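Local coordinates for uncharacterized protein (Legionella pneumophila subsp. pneumophila str. Philadelphia 1, PDB 4RXV) that is of unknown function but, with an N-terminal RavJ-type domain of peptidase clan CA, is probably a cysteine-protease-like effector of this intracellular pathogen, at residues A[3-13]-A[112-123]. Residues are numbered along the deposited sequence; the frame is centred on the assembly and turned at random.
Sequences AIAPQQIQERL and VLLDDPQIRTQY
I9 drives its CD1 methyl against I119 CD1, a tight 3.4 Å carbon contact, and the same methyl lies obliquely against the Y123 ring, 3.6 Å from CE2. Its other branch, CG2, anti to the backbone N, meets L113 CD2 at 3.7 Å; L13 CD2 extends this apolar row to V112 and L113. Towards the C-terminal end of 3-13, V112 CG1 sits over the centre of one face of the R12 guanidinium, 3.6 Å from CZ. The bend of R12 at chi2 (64°) lays the flat group over this methyl, while NH1 pairs with E16. At the other end, I4 places CG2 3.5 Å from Q118 O; A3 CB rests on the Q122 amide. Three waters bridge the segments: one links I4 O, Q122 NE2 and Y123 OH, another I4 N and Q118 O, the third R12 NE and V112 O. D116, beside I4 CD1, N-caps the weakly bonded helix 117-122; I119 N reaches its OD1 (3.0 Å) from above the carboxylate plane. L144 of strand 136-146 backs I9, I119 and Y123. The N-terminal loop and helix 6-14 thus pack on helices 105-114 and 117-122 and the start of strand 123-133 through mainly apolar contacts, water joining the polar atoms, consistent with plain packing within the RavJ peptidase domain.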
loop_
_atom_site.group_PDB
_atom_site.type_symbol
_atom_site.label_atom_id
_atom_site.label_comp_id
_atom_site.label_asym_id
_atom_site.label_seq_id
_atom_site.Cartn_x
_atom_site.Cartn_y
_atom_site.Cartn_z
ATOM N N ALA A 3 5.762 -20.558 -10.368
ATOM C CA ALA A 3 4.953 -19.347 -10.299
ATOM C C ALA A 3 5.826 -18.140 -10.009
ATOM O O ALA A 3 7.032 -18.263 -9.804
ATOM C CB ALA A 3 3.922 -19.507 -9.218
ATOM N N ILE A 4 5.216 -16.956 -9.981
ATOM C CA ILE A 4 5.954 -15.757 -9.617
ATOM C C ILE A 4 6.414 -15.842 -8.159
ATOM O O ILE A 4 5.683 -16.290 -7.284
ATOM C CB ILE A 4 5.106 -14.478 -9.872
ATOM C CG1 ILE A 4 5.973 -13.231 -9.707
ATOM C CG2 ILE A 4 3.858 -14.438 -8.982
ATOM C CD1 ILE A 4 5.320 -11.933 -10.141
ATOM N N ALA A 5 7.670 -15.474 -7.935
ATOM C CA ALA A 5 8.304 -15.549 -6.623
ATOM C C ALA A 5 8.157 -14.251 -5.836
ATOM O O ALA A 5 8.075 -13.178 -6.443
ATOM C CB ALA A 5 9.784 -15.842 -6.803
ATOM N N PRO A 6 8.214 -14.337 -4.497
ATOM C CA PRO A 6 8.212 -13.119 -3.688
ATOM C C PRO A 6 9.237 -12.081 -4.168
ATOM O O PRO A 6 8.925 -10.885 -4.202
ATOM C CB PRO A 6 8.490 -13.646 -2.282
ATOM C CG PRO A 6 7.871 -15.017 -2.275
ATOM C CD PRO A 6 8.166 -15.545 -3.659
ATOM N N GLN A 7 10.425 -12.493 -4.579
ATOM C CA GLN A 7 11.437 -11.524 -5.012
ATOM C C GLN A 7 10.952 -10.665 -6.179
ATOM O O GLN A 7 11.209 -9.460 -6.207
ATOM C CB GLN A 7 12.737 -12.235 -5.413
ATOM C CG GLN A 7 13.803 -11.282 -5.959
ATOM C CD GLN A 7 15.023 -12.006 -6.480
ATOM O OE1 GLN A 7 14.968 -12.665 -7.517
ATOM N NE2 GLN A 7 16.135 -11.880 -5.767
ATOM N N GLN A 8 10.307 -11.286 -7.172
ATOM C CA GLN A 8 9.821 -10.532 -8.334
ATOM C C GLN A 8 8.645 -9.631 -7.970
ATOM O O GLN A 8 8.499 -8.573 -8.548
ATOM C CB GLN A 8 9.450 -11.447 -9.504
ATOM C CG GLN A 8 10.631 -11.818 -10.417
ATOM C CD GLN A 8 11.737 -12.511 -9.677
ATOM O OE1 GLN A 8 11.566 -13.631 -9.182
ATOM N NE2 GLN A 8 12.889 -11.859 -9.596
ATOM N N ILE A 9 7.808 -10.060 -7.025
ATOM C CA ILE A 9 6.706 -9.223 -6.557
ATOM C C ILE A 9 7.297 -8.001 -5.850
ATOM O O ILE A 9 6.884 -6.842 -6.087
ATOM C CB ILE A 9 5.757 -10.000 -5.639
ATOM C CG1 ILE A 9 5.149 -11.185 -6.392
ATOM C CG2 ILE A 9 4.666 -9.069 -5.101
ATOM C CD1 ILE A 9 4.304 -12.089 -5.530
ATOM N N GLN A 10 8.280 -8.231 -4.993
ATOM C CA GLN A 10 8.925 -7.134 -4.293
ATOM C C GLN A 10 9.590 -6.172 -5.267
ATOM O O GLN A 10 9.506 -4.954 -5.109
ATOM C CB GLN A 10 9.932 -7.682 -3.287
ATOM C CG GLN A 10 10.642 -6.633 -2.468
ATOM C CD GLN A 10 11.516 -7.272 -1.431
ATOM O OE1 GLN A 10 11.111 -7.494 -0.285
ATOM N NE2 GLN A 10 12.685 -7.657 -1.843
ATOM N N GLU A 11 10.242 -6.707 -6.292
ATOM C CA GLU A 11 10.869 -5.858 -7.297
ATOM C C GLU A 11 9.835 -4.987 -8.007
ATOM O O GLU A 11 10.070 -3.805 -8.217
ATOM C CB GLU A 11 11.662 -6.689 -8.297
ATOM C CG GLU A 11 12.973 -7.214 -7.729
ATOM C CD GLU A 11 13.897 -6.095 -7.208
ATOM O OE1 GLU A 11 13.965 -5.023 -7.873
ATOM O OE2 GLU A 11 14.541 -6.274 -6.125
ATOM N N ARG A 12 8.681 -5.557 -8.355
ATOM C CA ARG A 12 7.617 -4.794 -8.995
ATOM C C ARG A 12 7.168 -3.637 -8.075
ATOM O O ARG A 12 6.913 -2.531 -8.546
ATOM C CB ARG A 12 6.430 -5.689 -9.325
ATOM C CG ARG A 12 5.197 -4.937 -9.816
ATOM C CD ARG A 12 5.441 -4.225 -11.146
ATOM N NE ARG A 12 4.294 -3.451 -11.591
ATOM C CZ ARG A 12 4.106 -2.174 -11.313
ATOM N NH1 ARG A 12 4.954 -1.513 -10.546
ATOM N NH2 ARG A 12 3.047 -1.566 -11.793
ATOM N N LEU A 13 7.041 -3.898 -6.782
ATOM C CA LEU A 13 6.630 -2.862 -5.838
ATOM C C LEU A 13 7.738 -1.822 -5.647
ATOM O O LEU A 13 7.434 -0.633 -5.485
ATOM C CB LEU A 13 6.250 -3.526 -4.514
ATOM C CG LEU A 13 4.993 -4.393 -4.578
ATOM C CD1 LEU A 13 4.929 -5.359 -3.413
ATOM C CD2 LEU A 13 3.719 -3.524 -4.618
ATOM N N VAL A 112 -1.490 -2.265 -7.929
ATOM C CA VAL A 112 -0.308 -2.800 -8.601
ATOM C C VAL A 112 -0.373 -4.324 -8.687
ATOM O O VAL A 112 -0.068 -4.912 -9.720
ATOM C CB VAL A 112 0.973 -2.327 -7.886
ATOM C CG1 VAL A 112 2.192 -3.070 -8.369
ATOM C CG2 VAL A 112 1.150 -0.805 -8.039
ATOM N N LEU A 113 -0.737 -4.954 -7.583
ATOM C CA LEU A 113 -0.756 -6.406 -7.508
ATOM C C LEU A 113 -1.910 -7.010 -8.291
ATOM O O LEU A 113 -1.736 -8.019 -8.963
ATOM C CB LEU A 113 -0.812 -6.829 -6.053
ATOM C CG LEU A 113 0.407 -6.380 -5.261
ATOM C CD1 LEU A 113 0.134 -6.513 -3.763
ATOM C CD2 LEU A 113 1.672 -7.055 -5.683
ATOM N N LEU A 114 -3.085 -6.396 -8.228
ATOM C CA LEU A 114 -4.254 -6.857 -8.962
ATOM C C LEU A 114 -4.052 -6.722 -10.465
ATOM O O LEU A 114 -4.717 -7.391 -11.241
ATOM C CB LEU A 114 -5.520 -6.117 -8.485
ATOM C CG LEU A 114 -6.038 -6.593 -7.120
ATOM C CD1 LEU A 114 -6.945 -5.581 -6.481
ATOM C CD2 LEU A 114 -6.740 -7.926 -7.238
ATOM N N ASP A 115 -3.180 -5.815 -10.883
ATOM C CA ASP A 115 -2.931 -5.558 -12.292
ATOM C C ASP A 115 -1.950 -6.549 -12.895
ATOM O O ASP A 115 -1.728 -6.499 -14.084
ATOM C CB ASP A 115 -2.382 -4.143 -12.466
ATOM C CG ASP A 115 -2.374 -3.704 -13.901
ATOM O OD1 ASP A 115 -3.448 -3.733 -14.525
ATOM O OD2 ASP A 115 -1.289 -3.340 -14.400
ATOM N N ASP A 116 -1.360 -7.420 -12.082
ATOM C CA ASP A 116 -0.331 -8.351 -12.539
ATOM C C ASP A 116 -0.915 -9.735 -12.827
ATOM O O ASP A 116 -1.458 -10.387 -11.951
ATOM C CB ASP A 116 0.755 -8.457 -11.469
ATOM C CG ASP A 116 1.956 -9.252 -11.924
ATOM O OD1 ASP A 116 1.799 -10.458 -12.196
ATOM O OD2 ASP A 116 3.068 -8.677 -11.988
ATOM N N PRO A 117 -0.765 -10.224 -14.063
ATOM C CA PRO A 117 -1.406 -11.504 -14.396
ATOM C C PRO A 117 -0.805 -12.722 -13.702
ATOM O O PRO A 117 -1.510 -13.684 -13.429
ATOM C CB PRO A 117 -1.212 -11.608 -15.916
ATOM C CG PRO A 117 -0.041 -10.752 -16.198
ATOM C CD PRO A 117 -0.082 -9.629 -15.222
ATOM N N GLN A 118 0.477 -12.670 -13.378
ATOM C CA GLN A 118 1.110 -13.812 -12.723
ATOM C C GLN A 118 0.783 -13.834 -11.229
ATOM O O GLN A 118 0.776 -14.877 -10.596
ATOM C CB GLN A 118 2.616 -13.793 -12.949
ATOM C CG GLN A 118 2.998 -13.961 -14.405
ATOM C CD GLN A 118 4.489 -13.836 -14.627
ATOM O OE1 GLN A 118 5.214 -13.321 -13.776
ATOM N NE2 GLN A 118 4.956 -14.314 -15.770
ATOM N N ILE A 119 0.487 -12.669 -10.664
ATOM C CA ILE A 119 -0.040 -12.624 -9.304
ATOM C C ILE A 119 -1.447 -13.234 -9.281
ATOM O O ILE A 119 -1.776 -13.972 -8.368
ATOM C CB ILE A 119 -0.030 -11.223 -8.739
ATOM C CG1 ILE A 119 1.420 -10.753 -8.659
ATOM C CG2 ILE A 119 -0.764 -11.190 -7.367
ATOM C CD1 ILE A 119 1.883 -10.422 -7.275
ATOM N N ARG A 120 -2.251 -12.930 -10.291
ATOM C CA ARG A 120 -3.642 -13.425 -10.343
ATOM C C ARG A 120 -3.739 -14.934 -10.160
ATOM O O ARG A 120 -4.701 -15.441 -9.595
ATOM C CB ARG A 120 -4.311 -13.142 -11.699
ATOM C CG ARG A 120 -4.681 -11.738 -11.995
ATOM C CD ARG A 120 -5.970 -11.290 -11.298
ATOM N NE ARG A 120 -6.170 -9.889 -11.628
ATOM C CZ ARG A 120 -7.044 -9.421 -12.501
ATOM N NH1 ARG A 120 -7.905 -10.207 -13.118
ATOM N NH2 ARG A 120 -7.067 -8.134 -12.731
ATOM N N THR A 121 -2.782 -15.680 -10.700
ATOM C CA THR A 121 -2.909 -17.135 -10.659
ATOM C C THR A 121 -2.224 -17.793 -9.462
ATOM O O THR A 121 -2.387 -18.985 -9.229
ATOM C CB THR A 121 -2.369 -17.773 -11.942
ATOM O OG1 THR A 121 -0.973 -17.506 -12.041
ATOM C CG2 THR A 121 -3.069 -17.216 -13.164
ATOM N N GLN A 122 -1.450 -17.021 -8.714
ATOM C CA GLN A 122 -0.716 -17.533 -7.566
ATOM C C GLN A 122 -1.281 -17.066 -6.218
ATOM O O GLN A 122 -1.230 -17.825 -5.243
ATOM C CB GLN A 122 0.756 -17.138 -7.693
ATOM C CG GLN A 122 1.695 -17.589 -6.576
ATOM C CD GLN A 122 1.922 -19.093 -6.512
ATOM O OE1 GLN A 122 1.228 -19.883 -7.143
ATOM N NE2 GLN A 122 2.934 -19.487 -5.755
ATOM N N TYR A 123 -1.817 -15.844 -6.159
ATOM C CA TYR A 123 -2.287 -15.265 -4.923
ATOM C C TYR A 123 -3.649 -14.636 -5.111
ATOM O O TYR A 123 -3.958 -14.125 -6.175
ATOM C CB TYR A 123 -1.316 -14.165 -4.447
ATOM C CG TYR A 123 0.037 -14.647 -3.989
ATOM C CD1 TYR A 123 0.199 -15.215 -2.742
ATOM C CD2 TYR A 123 1.157 -14.524 -4.785
ATOM C CE1 TYR A 123 1.446 -15.650 -2.309
ATOM C CE2 TYR A 123 2.393 -14.972 -4.365
ATOM C CZ TYR A 123 2.532 -15.538 -3.129
ATOM O OH TYR A 123 3.780 -15.972 -2.747
HETATM O O HOH W 1 4.925 -17.532 -4.844
HETATM O O HOH W 2 2.421 -17.006 -11.005
HETATM O O HOH W 3 1.872 -5.051 -11.785
#